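Local coordinates for protein U4/U6 snRNA-associated-splicing factor PRP24 (Saccharomyces cerevisiae, PDB 4N0T) that binds U6 snRNA, promotes its annealing with U4 snRNA and so acts as a recycling factor of the yeast spliceosome, at residues Arg116-Arg121 with Arg126-Ile131; Leu261-Val266 with Val317-Gly322. One frame throughout, in Å; residues are numbered along the deposited sequence.

Interaction 1. Residues Arg116-Arg121 with Arg126-Ile131. With nucleotides of chain B.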
loop_
_atom_site.group_PDB
_atom_site.type_symbol
_atom_site.label_atom_id
_atom_site.label_comp_id
_atom_site.label_asym_id
_atom_site.label_seq_id
_atom_site.Cartn_x
_atom_site.Cartn_y
_atom_site.Cartn_z
ATOM N N ARG A 116 -1.490 -11.397 -1.804
ATOM C CA ARG A 116 -1.753 -10.671 -0.563
ATOM C C ARG A 116 -1.276 -9.240 -0.664
ATOM O O ARG A 116 -0.109 -8.990 -0.918
ATOM C CB ARG A 116 -1.035 -11.382 0.598
ATOM C CG ARG A 116 -1.496 -12.854 0.742
ATOM C CD ARG A 116 -0.841 -13.560 1.926
ATOM N NE ARG A 116 0.594 -13.779 1.811
ATOM C CZ ARG A 116 1.174 -14.801 1.184
ATOM N NH1 ARG A 116 0.443 -15.731 0.553
ATOM N NH2 ARG A 116 2.497 -14.890 1.195
ATOM N N LEU A 117 -2.201 -8.310 -0.432
ATOM C CA LEU A 117 -1.934 -6.880 -0.565
ATOM C C LEU A 117 -2.003 -6.224 0.813
ATOM O O LEU A 117 -2.678 -6.733 1.722
ATOM C CB LEU A 117 -2.979 -6.262 -1.503
ATOM C CG LEU A 117 -2.889 -6.454 -3.029
ATOM C CD1 LEU A 117 -1.887 -5.519 -3.644
ATOM C CD2 LEU A 117 -2.591 -7.869 -3.488
ATOM N N PRO A 118 -1.314 -5.080 0.977
ATOM C CA PRO A 118 -1.169 -4.459 2.302
ATOM C C PRO A 118 -2.278 -3.464 2.640
ATOM O O PRO A 118 -2.932 -2.893 1.754
ATOM C CB PRO A 118 0.157 -3.713 2.181
ATOM C CG PRO A 118 0.180 -3.284 0.731
ATOM C CD PRO A 118 -0.407 -4.481 -0.014
ATOM N N SER A 119 -2.468 -3.239 3.937
ATOM C CA SER A 119 -3.409 -2.220 4.421
ATOM C C SER A 119 -2.905 -0.812 4.117
ATOM O O SER A 119 -1.717 -0.499 4.315
ATOM C CB SER A 119 -3.577 -2.337 5.939
ATOM O OG SER A 119 -4.258 -1.198 6.471
ATOM N N LEU A 120 -3.807 0.062 3.674
ATOM C CA LEU A 120 -3.422 1.451 3.410
ATOM C C LEU A 120 -3.739 2.356 4.594
ATOM O O LEU A 120 -3.654 3.579 4.493
ATOM C CB LEU A 120 -4.146 1.968 2.162
ATOM C CG LEU A 120 -4.096 1.034 0.955
ATOM C CD1 LEU A 120 -4.744 1.717 -0.257
ATOM C CD2 LEU A 120 -2.670 0.637 0.628
ATOM N N ARG A 121 -4.085 1.732 5.716
ATOM C CA ARG A 121 -4.555 2.464 6.877
ATOM C C ARG A 121 -3.632 3.615 7.267
ATOM O O ARG A 121 -4.094 4.750 7.414
ATOM C CB ARG A 121 -4.740 1.511 8.055
ATOM C CG ARG A 121 -5.188 2.180 9.344
ATOM C CD ARG A 121 -5.258 1.134 10.452
ATOM N NE ARG A 121 -5.522 1.716 11.765
ATOM C CZ ARG A 121 -5.331 1.075 12.916
ATOM N NH1 ARG A 121 -4.864 -0.169 12.920
ATOM N NH2 ARG A 121 -5.594 1.685 14.065
ATOM N N ARG A 126 0.741 2.908 -0.073
ATOM C CA ARG A 126 1.359 1.578 -0.092
ATOM C C ARG A 126 0.891 0.754 -1.275
ATOM O O ARG A 126 -0.305 0.733 -1.620
ATOM C CB ARG A 126 1.105 0.811 1.195
ATOM C CG ARG A 126 1.852 1.428 2.363
ATOM C CD ARG A 126 1.530 0.650 3.574
ATOM N NE ARG A 126 2.477 -0.415 3.886
ATOM C CZ ARG A 126 2.150 -1.426 4.678
ATOM N NH1 ARG A 126 0.888 -1.512 5.121
ATOM N NH2 ARG A 126 3.049 -2.352 5.011
ATOM N N ARG A 127 1.850 0.072 -1.890
ATOM C CA ARG A 127 1.579 -0.627 -3.136
ATOM C C ARG A 127 2.631 -1.705 -3.421
ATOM O O ARG A 127 3.693 -1.435 -3.978
ATOM C CB ARG A 127 1.512 0.383 -4.283
ATOM C CG ARG A 127 0.803 -0.164 -5.501
ATOM C CD ARG A 127 0.446 0.958 -6.441
ATOM N NE ARG A 127 1.465 1.096 -7.460
ATOM C CZ ARG A 127 2.167 2.197 -7.707
ATOM N NH1 ARG A 127 1.987 3.328 -7.028
ATOM N NH2 ARG A 127 3.063 2.150 -8.668
ATOM N N PHE A 128 2.327 -2.932 -3.013
ATOM C CA PHE A 128 3.183 -4.078 -3.297
ATOM C C PHE A 128 2.328 -5.298 -3.008
ATOM O O PHE A 128 1.212 -5.166 -2.509
ATOM C CB PHE A 128 4.459 -4.090 -2.426
ATOM C CG PHE A 128 4.187 -4.026 -0.942
ATOM C CD1 PHE A 128 3.914 -5.191 -0.213
ATOM C CD2 PHE A 128 4.203 -2.794 -0.272
ATOM C CE1 PHE A 128 3.651 -5.131 1.163
ATOM C CE2 PHE A 128 3.962 -2.724 1.105
ATOM C CZ PHE A 128 3.673 -3.891 1.819
ATOM N N ALA A 129 2.854 -6.480 -3.298
ATOM C CA ALA A 129 2.090 -7.713 -3.095
ATOM C C ALA A 129 2.997 -8.894 -2.880
ATOM O O ALA A 129 4.105 -8.943 -3.419
ATOM C CB ALA A 129 1.149 -7.991 -4.297
ATOM N N TYR A 130 2.511 -9.854 -2.093
ATOM C CA TYR A 130 3.148 -11.155 -1.991
ATOM C C TYR A 130 2.317 -12.163 -2.764
ATOM O O TYR A 130 1.074 -12.142 -2.711
ATOM C CB TYR A 130 3.266 -11.596 -0.525
ATOM C CG TYR A 130 4.311 -10.828 0.229
ATOM C CD1 TYR A 130 5.633 -11.248 0.253
ATOM C CD2 TYR A 130 3.975 -9.664 0.900
ATOM C CE1 TYR A 130 6.593 -10.537 0.944
ATOM C CE2 TYR A 130 4.921 -8.941 1.585
ATOM C CZ TYR A 130 6.221 -9.378 1.607
ATOM O OH TYR A 130 7.148 -8.631 2.291
ATOM N N ILE A 131 2.997 -13.040 -3.498
ATOM C CA ILE A 131 2.297 -14.035 -4.298
ATOM C C ILE A 131 2.935 -15.387 -4.062
ATOM O O ILE A 131 4.156 -15.527 -4.212
ATOM C CB ILE A 131 2.427 -13.728 -5.805
ATOM C CG1 ILE A 131 1.921 -12.322 -6.118
ATOM C CG2 ILE A 131 1.629 -14.757 -6.618
ATOM C CD1 ILE A 131 2.674 -11.668 -7.269
ATOM P P G B 21 6.303 -4.791 5.765
ATOM O OP1 G B 21 6.525 -3.349 6.083
ATOM O OP2 G B 21 6.598 -5.762 6.869
ATOM O "O5'" G B 21 4.810 -4.978 5.260
ATOM C "C5'" G B 21 4.400 -6.212 4.683
ATOM C "C4'" G B 21 2.900 -6.279 4.536
ATOM O "O4'" G B 21 2.571 -7.446 3.742
ATOM C "C3'" G B 21 2.127 -6.454 5.832
ATOM O "O3'" G B 21 0.793 -6.047 5.551
ATOM C "C2'" G B 21 2.127 -7.970 5.980
ATOM O "O2'" G B 21 1.163 -8.458 6.881
ATOM C "C1'" G B 21 1.827 -8.359 4.537
ATOM N N9 G B 21 2.230 -9.697 4.133
ATOM C C8 G B 21 1.379 -10.567 3.506
ATOM N N7 G B 21 1.967 -11.677 3.192
ATOM C C5 G B 21 3.266 -11.532 3.607
ATOM C C6 G B 21 4.353 -12.428 3.490
ATOM O O6 G B 21 4.351 -13.581 3.002
ATOM N N1 G B 21 5.506 -11.895 4.041
ATOM C C2 G B 21 5.609 -10.632 4.587
ATOM N N2 G B 21 6.815 -10.278 5.053
ATOM N N3 G B 21 4.599 -9.789 4.703
ATOM C C4 G B 21 3.466 -10.290 4.184
ATOM P P A B 18 5.803 6.803 -3.065
ATOM O OP1 A B 18 4.951 6.978 -1.852
ATOM O OP2 A B 18 7.256 7.056 -2.997
ATOM O "O5'" A B 18 5.677 5.307 -3.622
ATOM C "C5'" A B 18 4.415 4.677 -3.782
ATOM C "C4'" A B 18 4.541 3.380 -4.554
ATOM O "O4'" A B 18 5.171 3.622 -5.843
ATOM C "C3'" A B 18 5.405 2.300 -3.919
ATOM O "O3'" A B 18 4.712 1.570 -2.927
ATOM C "C2'" A B 18 5.820 1.463 -5.124
ATOM O "O2'" A B 18 4.743 0.658 -5.574
ATOM C "C1'" A B 18 6.037 2.556 -6.163
ATOM N N9 A B 18 7.419 3.070 -6.165
ATOM C C8 A B 18 7.849 4.334 -5.824
ATOM N N7 A B 18 9.140 4.492 -5.956
ATOM C C5 A B 18 9.589 3.270 -6.431
ATOM C C6 A B 18 10.866 2.811 -6.769
ATOM N N6 A B 18 11.968 3.573 -6.699
ATOM N N1 A B 18 10.989 1.538 -7.198
ATOM C C2 A B 18 9.889 0.778 -7.285
ATOM N N3 A B 18 8.634 1.112 -6.994
ATOM C C4 A B 18 8.544 2.382 -6.558
ATOM P P A B 24 5.655 -4.562 11.256
ATOM O OP1 A B 24 7.104 -4.285 11.176
ATOM O OP2 A B 24 4.945 -4.646 12.544
ATOM O "O5'" A B 24 4.888 -3.464 10.399
ATOM C "C5'" A B 24 5.324 -3.141 9.085
ATOM C "C4'" A B 24 4.441 -2.082 8.489
ATOM O "O4'" A B 24 3.087 -2.587 8.376
ATOM C "C3'" A B 24 4.288 -0.838 9.332
ATOM O "O3'" A B 24 5.382 0.038 9.171
ATOM C "C2'" A B 24 2.976 -0.265 8.824
ATOM O "O2'" A B 24 3.191 0.351 7.552
ATOM C "C1'" A B 24 2.168 -1.542 8.607
ATOM N N9 A B 24 1.346 -1.919 9.772
ATOM C C8 A B 24 1.733 -2.532 10.944
ATOM N N7 A B 24 0.734 -2.773 11.767
ATOM C C5 A B 24 -0.372 -2.309 11.088
ATOM C C6 A B 24 -1.735 -2.270 11.408
ATOM N N6 A B 24 -2.238 -2.733 12.556
ATOM N N1 A B 24 -2.587 -1.751 10.501
ATOM C C2 A B 24 -2.102 -1.285 9.348
ATOM N N3 A B 24 -0.835 -1.242 8.944
ATOM C C4 A B 24 -0.012 -1.778 9.864
#
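Arg116 and Tyr130, a hydrogen-bonded antiparallel pair, both set CG anti to the carbonyl carbon (chi1 -58° and -73°), and from there a guanidinium and a ring lying nearly parallel, 9° apart, are brought to the same guanine. This is the β2-β3 hairpin of RRM 2, whose strand 128-133, beside the middle strand 86-90, presents Phe128 and Tyr130 to RNA, as RRM sheets do. Two backbone bonds join the pair: Arg116 N reaches Tyr130 O at 2.8 Å, and Tyr130 N returns to Arg116 O at 3.0 Å. The Arg116 chain bends at chi3 and lays its guanidinium along the Hoogsteen edge of G21 of chain B, NE donating to N7 at 2.9 Å in an almost straight bond and NH2 to O6, while NH1 makes a salt bridge to Asp132. The Tyr130 ring lies flat over that guanine, whose C6 sits 3.5 Å above the ring plane, over its centre, and the tyrosine OH bonds to N3 of a further adenine. Replacing Tyr130 by an alanine is likely to leave the guanine held at its Hoogsteen edge but without the ring that covers its face, freer to tilt, and the adenine N3 without its hydroxyl partner. Further along, Pro118 presses on the Phe128 ring from one face, with CG 3.8 Å from the ring centroid, a CH-pi contact; Leu117 CD2 meets Ala129 CB. The Arg126 guanidinium lies between Pro118 CB on one face and O2' of A24 of chain B over the other; it also forms a salt bridge to an RNA phosphate. Its NH1 ties the two segments together near the loop end of the hairpin, donating to Ser119 O at 2.9 Å, in the carbonyl plane and on a lone pair.

Interaction 2. Residues Leu261-Val266 with Val317-Gly322. With nucleotides of chain B.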
loop_
_atom_site.group_PDB
_atom_site.type_symbol
_atom_site.label_atom_id
_atom_site.label_comp_id
_atom_site.label_asym_id
_atom_site.label_seq_id
_atom_site.Cartn_x
_atom_site.Cartn_y
_atom_site.Cartn_z
ATOM N N LEU A 261 2.036 13.828 7.094
ATOM C CA LEU A 261 1.541 15.090 6.526
ATOM C C LEU A 261 0.182 14.909 5.878
ATOM O O LEU A 261 -0.715 15.742 6.033
ATOM C CB LEU A 261 2.528 15.652 5.496
ATOM C CG LEU A 261 3.863 16.057 6.108
ATOM C CD1 LEU A 261 4.871 16.336 4.996
ATOM C CD2 LEU A 261 3.683 17.305 6.977
ATOM N N GLU A 262 0.031 13.808 5.153
ATOM C CA GLU A 262 -1.228 13.518 4.476
ATOM C C GLU A 262 -2.368 13.307 5.458
ATOM O O GLU A 262 -3.499 13.726 5.204
ATOM C CB GLU A 262 -1.051 12.303 3.562
ATOM C CG GLU A 262 -0.274 12.656 2.303
ATOM C CD GLU A 262 0.217 11.446 1.535
ATOM O OE1 GLU A 262 0.263 10.333 2.107
ATOM O OE2 GLU A 262 0.570 11.617 0.350
ATOM N N ARG A 263 -2.089 12.634 6.566
ATOM C CA ARG A 263 -3.136 12.396 7.553
ATOM C C ARG A 263 -3.559 13.699 8.216
ATOM O O ARG A 263 -4.739 13.922 8.488
ATOM C CB ARG A 263 -2.699 11.393 8.612
ATOM C CG ARG A 263 -3.685 11.271 9.779
ATOM C CD ARG A 263 -5.082 10.759 9.361
ATOM N NE ARG A 263 -5.874 10.496 10.564
ATOM C CZ ARG A 263 -7.066 9.905 10.580
ATOM N NH1 ARG A 263 -7.634 9.502 9.443
ATOM N NH2 ARG A 263 -7.677 9.711 11.738
ATOM N N ASN A 264 -2.609 14.575 8.493
ATOM C CA ASN A 264 -3.001 15.845 9.104
ATOM C C ASN A 264 -3.919 16.662 8.188
ATOM O O ASN A 264 -4.798 17.391 8.664
ATOM C CB ASN A 264 -1.775 16.628 9.590
ATOM C CG ASN A 264 -1.155 15.989 10.805
ATOM O OD1 ASN A 264 -1.827 15.233 11.519
ATOM N ND2 ASN A 264 0.125 16.278 11.059
ATOM N N GLU A 265 -3.747 16.498 6.878
ATOM C CA GLU A 265 -4.644 17.117 5.895
ATOM C C GLU A 265 -6.079 16.591 6.012
ATOM O O GLU A 265 -7.042 17.365 5.991
ATOM C CB GLU A 265 -4.119 16.887 4.469
ATOM C CG GLU A 265 -5.137 17.150 3.346
ATOM C CD GLU A 265 -4.602 16.788 1.951
ATOM O OE1 GLU A 265 -3.437 16.333 1.852
ATOM O OE2 GLU A 265 -5.343 16.958 0.951
ATOM N N VAL A 266 -6.216 15.273 6.126
ATOM C CA VAL A 266 -7.515 14.641 6.308
ATOM C C VAL A 266 -8.160 15.069 7.622
ATOM O O VAL A 266 -9.363 15.325 7.680
ATOM C CB VAL A 266 -7.383 13.103 6.259
ATOM C CG1 VAL A 266 -8.633 12.411 6.811
ATOM C CG2 VAL A 266 -7.103 12.663 4.833
ATOM N N VAL A 317 -10.201 7.648 4.618
ATOM C CA VAL A 317 -10.453 7.854 6.038
ATOM C C VAL A 317 -10.684 6.454 6.618
ATOM O O VAL A 317 -11.812 6.074 6.973
ATOM C CB VAL A 317 -11.688 8.760 6.277
ATOM C CG1 VAL A 317 -11.819 9.093 7.756
ATOM C CG2 VAL A 317 -11.580 10.058 5.481
ATOM N N SER A 318 -9.618 5.667 6.717
ATOM C CA SER A 318 -9.795 4.250 7.027
ATOM C C SER A 318 -10.231 4.017 8.465
ATOM O O SER A 318 -10.776 2.951 8.776
ATOM C CB SER A 318 -8.524 3.466 6.720
ATOM O OG SER A 318 -7.442 4.082 7.389
ATOM N N ASP A 319 -10.038 5.010 9.335
ATOM C CA ASP A 319 -10.487 4.874 10.721
ATOM C C ASP A 319 -12.011 4.870 10.839
ATOM O O ASP A 319 -12.553 4.475 11.867
ATOM C CB ASP A 319 -9.846 5.896 11.681
ATOM C CG ASP A 319 -9.930 7.334 11.183
ATOM O OD1 ASP A 319 -9.770 7.575 9.966
ATOM O OD2 ASP A 319 -10.122 8.241 12.035
ATOM N N PHE A 320 -12.693 5.283 9.777
ATOM C CA PHE A 320 -14.147 5.128 9.701
ATOM C C PHE A 320 -14.564 4.262 8.515
ATOM O O PHE A 320 -15.697 4.371 8.044
ATOM C CB PHE A 320 -14.821 6.501 9.638
ATOM C CG PHE A 320 -14.629 7.306 10.893
ATOM C CD1 PHE A 320 -15.323 6.969 12.049
ATOM C CD2 PHE A 320 -13.725 8.362 10.931
ATOM C CE1 PHE A 320 -15.142 7.681 13.214
ATOM C CE2 PHE A 320 -13.540 9.086 12.098
ATOM C CZ PHE A 320 -14.248 8.739 13.241
ATOM N N ASN A 321 -13.649 3.409 8.046
ATOM C CA ASN A 321 -13.899 2.542 6.886
ATOM C C ASN A 321 -14.441 3.287 5.665
ATOM O O ASN A 321 -15.334 2.798 4.966
ATOM C CB ASN A 321 -14.856 1.398 7.255
ATOM C CG ASN A 321 -14.382 0.606 8.451
ATOM O OD1 ASN A 321 -13.191 0.346 8.602
ATOM N ND2 ASN A 321 -15.321 0.203 9.311
ATOM N N GLY A 322 -13.911 4.475 5.403
ATOM C CA GLY A 322 -14.454 5.302 4.341
ATOM C C GLY A 322 -13.446 6.039 3.480
ATOM O O GLY A 322 -12.232 5.867 3.615
ATOM P P C B 29 -4.576 10.940 14.293
ATOM O OP1 C B 29 -5.862 11.002 13.559
ATOM O OP2 C B 29 -4.097 12.173 15.001
ATOM O "O5'" C B 29 -4.594 9.726 15.322
ATOM C "C5'" C B 29 -5.658 9.566 16.262
ATOM C "C4'" C B 29 -6.037 8.117 16.432
ATOM O "O4'" C B 29 -6.488 7.599 15.148
ATOM C "C3'" C B 29 -4.906 7.190 16.879
ATOM O "O3'" C B 29 -5.475 6.091 17.592
ATOM C "C2'" C B 29 -4.379 6.665 15.551
ATOM O "O2'" C B 29 -3.655 5.456 15.639
ATOM C "C1'" C B 29 -5.687 6.487 14.787
ATOM N N1 C B 29 -5.566 6.480 13.329
ATOM C C2 C B 29 -6.293 5.500 12.667
ATOM O O2 C B 29 -6.948 4.693 13.350
ATOM N N3 C B 29 -6.248 5.441 11.321
ATOM C C4 C B 29 -5.523 6.337 10.661
ATOM N N4 C B 29 -5.520 6.246 9.328
ATOM C C5 C B 29 -4.778 7.357 11.318
ATOM C C6 C B 29 -4.830 7.407 12.657
ATOM P P U B 28 0.924 12.195 15.469
ATOM O OP1 U B 28 2.142 11.410 15.756
ATOM O OP2 U B 28 0.899 13.643 15.732
ATOM O "O5'" U B 28 0.557 11.949 13.922
ATOM C "C5'" U B 28 -0.462 12.709 13.275
ATOM C "C4'" U B 28 -1.512 11.809 12.657
ATOM O "O4'" U B 28 -0.936 11.098 11.522
ATOM C "C3'" U B 28 -2.065 10.734 13.587
ATOM O "O3'" U B 28 -3.434 10.503 13.257
ATOM C "C2'" U B 28 -1.258 9.505 13.192
ATOM O "O2'" U B 28 -1.860 8.279 13.548
ATOM C "C1'" U B 28 -1.163 9.707 11.685
ATOM N N1 U B 28 -0.077 8.979 11.018
ATOM C C2 U B 28 -0.430 8.106 9.989
ATOM O O2 U B 28 -1.598 7.921 9.640
ATOM N N3 U B 28 0.616 7.458 9.385
ATOM C C4 U B 28 1.953 7.594 9.701
ATOM O O4 U B 28 2.789 6.941 9.075
ATOM C C5 U B 28 2.241 8.531 10.763
ATOM C C6 U B 28 1.246 9.181 11.371
ATOM P P A B 13 5.914 23.301 -2.428
ATOM O OP1 A B 13 6.052 22.729 -3.804
ATOM O OP2 A B 13 4.684 23.131 -1.613
ATOM O "O5'" A B 13 7.164 22.757 -1.614
ATOM C "C5'" A B 13 7.073 22.524 -0.218
ATOM C "C4'" A B 13 7.409 21.088 0.083
ATOM O "O4'" A B 13 7.689 20.945 1.501
ATOM C "C3'" A B 13 6.305 20.077 -0.231
ATOM O "O3'" A B 13 6.932 18.848 -0.608
ATOM C "C2'" A B 13 5.655 19.885 1.133
ATOM O "O2'" A B 13 4.925 18.686 1.273
ATOM C "C1'" A B 13 6.890 19.901 2.019
ATOM N N9 A B 13 6.684 20.150 3.442
ATOM C C8 A B 13 6.034 21.176 4.077
ATOM N N7 A B 13 6.115 21.100 5.381
ATOM C C5 A B 13 6.880 19.965 5.614
ATOM C C6 A B 13 7.323 19.343 6.787
ATOM N N6 A B 13 7.048 19.803 8.014
ATOM N N1 A B 13 8.081 18.233 6.658
ATOM C C2 A B 13 8.362 17.777 5.440
ATOM N N3 A B 13 7.997 18.270 4.261
ATOM C C4 A B 13 7.248 19.376 4.424
#
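Arg263 and Asp319 meet in a two-pronged salt bridge, the polar half of a small contact in which an RNA-gripping arginine is tied to the fourth, occluded RRM. Arg263, on helix 258-270, buries the most surface here. Its chain leaves the helix with CG turned away from the main-chain N, bends at chi2 (62°) and then runs out extended, so that the end of the guanidinium arrives at the carboxylate. NH1 takes Asp319 OD1 and NH2 takes OD2, both at 2.9 Å; the second bond is nearly straight, at 170°. The two flat groups are far from coplanar, 68° apart, and both oxygens are approached from above the carboxylate plane. The NE-NH2 edge of the same guanidinium goes to the RNA: NE, at 3.0 Å, and NH2 both donate to OP1 of C29 of chain B, while the base of that nucleotide lies over one face, C5 being 3.4 Å above the plane. NH2 therefore serves phosphate and carboxylate together, and bonds to two different anions are likely to fix the rotation of the group. Asp319 in turn rests CB near the cytosine, 3.6 Å from O2 of C29, so protein and base share this corner. Nearer the helix, the aliphatic part of Arg263 packs along the ribose of U28 of chain B, CG lying 3.3 Å from O4'. One helical turn on, Val266 adds an apolar touch, CG1 to CG2 of Val317 at 4.0 Å. The helix thus lies beside the turn joining strands 311-317 and 322-327; Val266 also reaches Leu315 on the first of these, and Val317 packs against Met358 of helix 355-365.

Interaction 1 comes first along the chain and is complete before interaction 2 begins; their centres lie about 18 Å apart. The first belongs to the sheet of RRM 2, at its strands 112-116 and 128-133. The second joins helix 258-270 to the equivalent β2-β3 turn, between strands 311-317 and 322-327, of the occluded RRM. The two sites touch directly, Arg121 CA packing 3.3 Å from Ser318 OG, and Ser119 of the first also bonds to Asp289 in the occluded RRM. Both use arginines to hold the same RNA chain, so RRM 2, helix 258-270 and the fourth RRM meet around the same U6 snRNA, consistent with their holding it jointly.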